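TSC1 N-terminal domain (Chaetomium thermophilum, PDB 7A0M) forms the N-terminal helical part of TSC1, a TSC complex subunit that probably binds lysosomal phosphoinositides to allow translocation of the complex and mTORC1 regulation. Local coordinates at residues 233-236 against 237-241. Numbering follows the deposited sequence.
Sequences LQSL and QKDES
Gln-234 and Lys-238, one turn apart near the C-terminal end of helix 228-238, join through their side chains. Lys-238 NZ donates to Gln-234 OE1 at 2.8 Å, approaching the oxygen from 31° off the carbonyl plane. With its CG set beside the backbone N (chi1 -61°) and the rest of its chain extended, Lys-238 reaches outward and leans back toward the preceding turn, crossing the glutamine side chain. There its CD meets Gln-234 CG at 3.7 Å. Cutting Lys-238 back to an alanine removes the ammonium, and Gln-234 OE1 is likely to be left without this donor and its amide freer to turn. The second polar pair is Ser-235 with Asp-239: the hydroxyl faces the carboxylate and donates to OD2, though the modelled separation is too short to be taken at face value.

Backbone bonding shows the helix running out. Gln-237 N reaches Leu-233 O at 3.0 Å and Lys-238 N reaches Gln-234 O at 3.0 Å, both weak in angle, while weak i to i+3 bonds compete from the same two nitrogens. The last turn closes better, Asp-239 N donating to Ser-235 O at 3.0 Å and 143°, just where Asp-239 departs from helical geometry.

Beyond it, Ser-241 takes the N-cap of helix 242-255, so residues 239-241 make a short connection between helices 228-238 and 242-255 of this all-helical domain. Asp-239 OD1 is held by Arg-202, in a salt bridge, and by Trp-306 NE1 and Val-309 N, tying the helix end to helix 199-214 and to the loop that holds Trp-306 and Val-309. Leu-233 and Leu-236 pack between helices 242-255 and 267-278, touching Leu-252 and Ile-273.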
loop_
_atom_site.group_PDB
_atom_site.type_symbol
_atom_site.label_atom_id
_atom_site.label_comp_id
_atom_site.label_asym_id
_atom_site.label_seq_id
_atom_site.Cartn_x
_atom_site.Cartn_y
_atom_site.Cartn_z
ATOM N N LEU B 233 12.561 -13.325 22.311
ATOM C CA LEU B 233 13.236 -12.157 21.754
ATOM C C LEU B 233 14.750 -12.288 21.875
ATOM O O LEU B 233 15.493 -11.831 20.998
ATOM C CB LEU B 233 12.754 -10.890 22.460
ATOM C CG LEU B 233 11.243 -10.645 22.453
ATOM C CD1 LEU B 233 10.918 -9.260 22.994
ATOM C CD2 LEU B 233 10.661 -10.827 21.059
ATOM N N GLN B 234 15.225 -12.903 22.959
ATOM C CA GLN B 234 16.663 -13.074 23.144
ATOM C C GLN B 234 17.250 -14.012 22.097
ATOM O O GLN B 234 18.356 -13.777 21.596
ATOM C CB GLN B 234 16.944 -13.584 24.557
ATOM C CG GLN B 234 18.405 -13.585 24.951
ATOM C CD GLN B 234 18.599 -13.413 26.443
ATOM O OE1 GLN B 234 19.727 -13.391 26.935
ATOM N NE2 GLN B 234 17.497 -13.254 27.171
ATOM N N SER B 235 16.532 -15.087 21.762
ATOM C CA SER B 235 16.968 -15.960 20.677
ATOM C C SER B 235 16.996 -15.212 19.349
ATOM O O SER B 235 17.922 -15.385 18.548
ATOM C CB SER B 235 16.056 -17.181 20.585
ATOM O OG SER B 235 16.414 -18.006 19.487
ATOM N N LEU B 236 15.985 -14.377 19.100
ATOM C CA LEU B 236 15.931 -13.616 17.856
ATOM C C LEU B 236 17.084 -12.625 17.744
ATOM O O LEU B 236 17.486 -12.266 16.632
ATOM C CB LEU B 236 14.591 -12.889 17.754
ATOM C CG LEU B 236 13.369 -13.767 17.472
ATOM C CD1 LEU B 236 12.092 -13.058 17.884
ATOM C CD2 LEU B 236 13.314 -14.145 16.001
ATOM N N GLN B 237 17.624 -12.170 18.876
ATOM C CA GLN B 237 18.709 -11.195 18.863
ATOM C C GLN B 237 20.091 -11.831 18.833
ATOM O O GLN B 237 21.038 -11.202 18.346
ATOM C CB GLN B 237 18.624 -10.280 20.088
ATOM C CG GLN B 237 17.457 -9.312 20.091
ATOM C CD GLN B 237 17.470 -8.417 21.314
ATOM O OE1 GLN B 237 16.484 -8.323 22.043
ATOM N NE2 GLN B 237 18.594 -7.749 21.545
ATOM N N LYS B 238 20.237 -13.053 19.338
ATOM C CA LYS B 238 21.562 -13.619 19.571
ATOM C C LYS B 238 21.842 -14.894 18.794
ATOM O O LYS B 238 22.962 -15.071 18.309
ATOM C CB LYS B 238 21.760 -13.898 21.068
ATOM C CG LYS B 238 21.667 -12.667 21.953
ATOM C CD LYS B 238 21.723 -13.053 23.421
ATOM C CE LYS B 238 21.593 -11.836 24.321
ATOM N NZ LYS B 238 21.943 -12.159 25.731
ATOM N N ASP B 239 20.870 -15.797 18.673
ATOM C CA ASP B 239 21.117 -17.058 17.988
ATOM C C ASP B 239 21.521 -16.812 16.538
ATOM O O ASP B 239 21.080 -15.854 15.896
ATOM C CB ASP B 239 19.884 -17.958 18.050
ATOM C CG ASP B 239 19.686 -18.576 19.421
ATOM O OD1 ASP B 239 20.679 -18.693 20.169
ATOM O OD2 ASP B 239 18.543 -18.957 19.747
ATOM N N GLU B 240 22.368 -17.699 16.021
ATOM C CA GLU B 240 22.963 -17.524 14.706
ATOM C C GLU B 240 22.536 -18.589 13.708
ATOM O O GLU B 240 22.978 -18.545 12.553
ATOM C CB GLU B 240 24.494 -17.508 14.827
ATOM C CG GLU B 240 25.011 -16.424 15.762
ATOM C CD GLU B 240 26.515 -16.461 15.940
ATOM O OE1 GLU B 240 27.160 -17.378 15.389
ATOM O OE2 GLU B 240 27.051 -15.574 16.636
ATOM N N SER B 241 21.695 -19.536 14.111
ATOM C CA SER B 241 21.142 -20.522 13.196
ATOM C C SER B 241 19.904 -19.948 12.519
ATOM O O SER B 241 18.980 -19.483 13.195
ATOM C CB SER B 241 20.791 -21.816 13.934
ATOM O OG SER B 241 20.077 -22.704 13.093
#